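Local coordinates for protein nickel-dependent hydrogenase large subunit (Allochromatium vinosum, PDB 3MYR) that forms the nickel- and iron-binding large subunit of a heterodimeric hydrogenase that oxidises molecular hydrogen and passes the electrons to an acceptor, at residues A129-I137 with P180-V188. Residues are numbered along the deposited sequence; the frame is centred on the assembly and turned at random.
Sequences ATSELAQSI and PPEANLMAV
Met186 is the knob of this helix pair, and Thr130, Leu133, Ala134 and Ile137 form the hole that receives it. With CG anti to the backbone N (chi1 179°) and chi2 equally extended, its chain runs straight out from helix 181-188 and bends only at chi3. SD thereby comes down on the floor of the hollow, 3.6 Å from Ala134 CA, while CE turns to meet Ile137 CD1 tip to tip at 3.9 Å. The small side chain of Ala134 lets the sulfur come this close to the backbone, with Ala134 CB 3.9 Å from Met186 SD.

The other helix sends bumps back. Leu133 CD1 lies against the backbone of Ala183, 3.7 Å from its CA, and Thr130 CG2 rests 3.4 Å from Glu182 O. Leu185 crosses the threonine at about a right angle, and Leu185 CD2 lies 3.7 Å from Thr130 OG1. Toward the N-terminal ends of both helices, Glu182 lays CG on Ala129 CB at 3.5 Å. Thr130 OG1 hydrogen-bonds Asp126 O and Glu182 OE1 hydrogen-bonds Asp126 N. Helix 236-265 touches Ile137 and Met186 from outside the pair. The axes of the two segments approach to 8.6 Å and cross at -71°, a steep helix crossing with one knob-into-hole contact, away from the nickel-iron centre.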
loop_
_atom_site.group_PDB
_atom_site.type_symbol
_atom_site.label_atom_id
_atom_site.label_comp_id
_atom_site.label_asym_id
_atom_site.label_seq_id
_atom_site.Cartn_x
_atom_site.Cartn_y
_atom_site.Cartn_z
ATOM N N ALA B 129 -27.667 7.587 -23.013
ATOM C CA ALA B 129 -26.545 7.126 -23.821
ATOM C C ALA B 129 -25.487 6.477 -22.921
ATOM O O ALA B 129 -24.799 5.507 -23.321
ATOM C CB ALA B 129 -25.939 8.315 -24.663
ATOM N N THR B 130 -25.334 6.969 -21.694
ATOM C CA THR B 130 -24.318 6.409 -20.803
ATOM C C THR B 130 -24.721 4.962 -20.440
ATOM O O THR B 130 -23.886 4.062 -20.416
ATOM C CB THR B 130 -24.196 7.209 -19.496
ATOM O OG1 THR B 130 -23.882 8.564 -19.817
ATOM C CG2 THR B 130 -23.105 6.668 -18.598
ATOM N N SER B 131 -26.025 4.767 -20.238
ATOM C CA SER B 131 -26.578 3.450 -19.975
ATOM C C SER B 131 -26.389 2.517 -21.181
ATOM O O SER B 131 -25.934 1.394 -21.002
ATOM C CB SER B 131 -28.064 3.589 -19.639
ATOM O OG SER B 131 -28.677 2.331 -19.588
ATOM N N GLU B 132 -26.690 2.991 -22.407
ATOM C CA GLU B 132 -26.447 2.159 -23.615
ATOM C C GLU B 132 -24.985 1.728 -23.735
ATOM O O GLU B 132 -24.707 0.578 -24.067
ATOM C CB GLU B 132 -26.919 2.853 -24.927
ATOM C CG GLU B 132 -28.372 3.199 -24.918
ATOM C CD GLU B 132 -29.312 1.985 -25.117
ATOM O OE1 GLU B 132 -30.549 2.189 -25.205
ATOM O OE2 GLU B 132 -28.795 0.852 -25.290
ATOM N N LEU B 133 -24.049 2.647 -23.482
ATOM C CA LEU B 133 -22.674 2.327 -23.595
ATOM C C LEU B 133 -22.306 1.308 -22.526
ATOM O O LEU B 133 -21.664 0.281 -22.831
ATOM C CB LEU B 133 -21.875 3.575 -23.305
ATOM C CG LEU B 133 -20.433 3.740 -23.769
ATOM C CD1 LEU B 133 -19.474 4.456 -22.826
ATOM C CD2 LEU B 133 -19.755 2.706 -24.919
ATOM N N ALA B 134 -22.669 1.589 -21.269
ATOM C CA ALA B 134 -22.317 0.620 -20.191
ATOM C C ALA B 134 -22.841 -0.738 -20.524
ATOM O O ALA B 134 -22.168 -1.746 -20.290
ATOM C CB ALA B 134 -22.897 1.047 -18.908
ATOM N N GLN B 135 -24.050 -0.790 -21.087
ATOM C CA GLN B 135 -24.688 -2.058 -21.345
ATOM C C GLN B 135 -24.101 -2.740 -22.589
ATOM O O GLN B 135 -24.198 -3.950 -22.704
ATOM C CB GLN B 135 -26.214 -1.854 -21.479
ATOM C CG GLN B 135 -26.816 -1.578 -20.071
ATOM C CD GLN B 135 -28.347 -1.218 -20.088
ATOM O OE1 GLN B 135 -28.941 -0.920 -19.043
ATOM N NE2 GLN B 135 -28.965 -1.291 -21.262
ATOM N N SER B 136 -23.469 -1.967 -23.501
ATOM C CA SER B 136 -22.924 -2.575 -24.725
ATOM C C SER B 136 -21.599 -3.253 -24.339
ATOM O O SER B 136 -21.097 -4.101 -25.084
ATOM C CB SER B 136 -22.629 -1.521 -25.795
ATOM O OG SER B 136 -21.495 -0.768 -25.357
ATOM N N ILE B 137 -21.054 -2.902 -23.175
ATOM C CA ILE B 137 -19.810 -3.567 -22.781
ATOM C C ILE B 137 -19.871 -4.593 -21.668
ATOM O O ILE B 137 -18.926 -5.283 -21.469
ATOM C CB ILE B 137 -18.584 -2.592 -22.518
ATOM C CG1 ILE B 137 -18.759 -1.786 -21.269
ATOM C CG2 ILE B 137 -18.339 -1.659 -23.681
ATOM C CD1 ILE B 137 -17.483 -1.117 -20.849
ATOM N N PRO B 180 -15.595 10.373 -24.764
ATOM C CA PRO B 180 -16.883 11.094 -24.838
ATOM C C PRO B 180 -17.501 11.266 -23.417
ATOM O O PRO B 180 -17.184 10.501 -22.498
ATOM C CB PRO B 180 -17.786 10.154 -25.690
ATOM C CG PRO B 180 -17.235 8.752 -25.381
ATOM C CD PRO B 180 -15.697 8.962 -25.190
ATOM N N PRO B 181 -18.340 12.309 -23.229
ATOM C CA PRO B 181 -19.044 12.533 -21.929
ATOM C C PRO B 181 -19.613 11.246 -21.304
ATOM O O PRO B 181 -19.399 11.014 -20.105
ATOM C CB PRO B 181 -20.187 13.455 -22.310
ATOM C CG PRO B 181 -19.558 14.375 -23.467
ATOM C CD PRO B 181 -18.702 13.300 -24.273
ATOM N N GLU B 182 -20.286 10.408 -22.119
ATOM C CA GLU B 182 -20.854 9.115 -21.668
ATOM C C GLU B 182 -19.821 8.187 -21.027
ATOM O O GLU B 182 -20.100 7.557 -20.003
ATOM C CB GLU B 182 -21.531 8.381 -22.860
ATOM C CG GLU B 182 -22.828 9.057 -23.301
ATOM C CD GLU B 182 -22.601 10.486 -23.928
ATOM O OE1 GLU B 182 -23.551 11.370 -23.748
ATOM O OE2 GLU B 182 -21.456 10.705 -24.541
ATOM N N ALA B 183 -18.641 8.039 -21.647
ATOM C CA ALA B 183 -17.651 7.157 -21.075
ATOM C C ALA B 183 -17.134 7.774 -19.766
ATOM O O ALA B 183 -16.818 7.056 -18.809
ATOM C CB ALA B 183 -16.467 6.915 -22.084
ATOM N N ASN B 184 -17.002 9.104 -19.725
ATOM C CA ASN B 184 -16.527 9.718 -18.475
ATOM C C ASN B 184 -17.518 9.461 -17.353
ATOM O O ASN B 184 -17.106 9.179 -16.213
ATOM C CB ASN B 184 -16.292 11.222 -18.652
ATOM C CG ASN B 184 -15.055 11.528 -19.554
ATOM O OD1 ASN B 184 -13.985 11.002 -19.309
ATOM N ND2 ASN B 184 -15.201 12.429 -20.522
ATOM N N LEU B 185 -18.828 9.616 -17.635
ATOM C CA LEU B 185 -19.840 9.447 -16.573
ATOM C C LEU B 185 -19.851 7.990 -16.101
ATOM O O LEU B 185 -19.874 7.738 -14.911
ATOM C CB LEU B 185 -21.262 9.917 -17.050
ATOM C CG LEU B 185 -22.400 9.775 -16.005
ATOM C CD1 LEU B 185 -22.043 10.472 -14.625
ATOM C CD2 LEU B 185 -23.757 10.276 -16.586
ATOM N N MET B 186 -19.662 7.042 -17.025
ATOM C CA MET B 186 -19.657 5.658 -16.694
ATOM C C MET B 186 -18.486 5.349 -15.725
ATOM O O MET B 186 -18.647 4.649 -14.725
ATOM C CB MET B 186 -19.508 4.820 -17.959
ATOM C CG MET B 186 -19.459 3.310 -17.673
ATOM S SD MET B 186 -19.271 2.322 -19.236
ATOM C CE MET B 186 -17.495 2.466 -19.432
ATOM N N ALA B 187 -17.295 5.835 -16.064
ATOM C CA ALA B 187 -16.113 5.638 -15.229
ATOM C C ALA B 187 -16.253 6.278 -13.856
ATOM O O ALA B 187 -15.814 5.702 -12.862
ATOM C CB ALA B 187 -14.900 6.201 -15.930
ATOM N N VAL B 188 -16.825 7.475 -13.778
ATOM C CA VAL B 188 -17.092 8.099 -12.498
ATOM C C VAL B 188 -18.053 7.239 -11.645
ATOM O O VAL B 188 -17.844 7.080 -10.447
ATOM C CB VAL B 188 -17.752 9.508 -12.732
ATOM C CG1 VAL B 188 -18.414 9.994 -11.477
ATOM C CG2 VAL B 188 -16.663 10.527 -13.198
#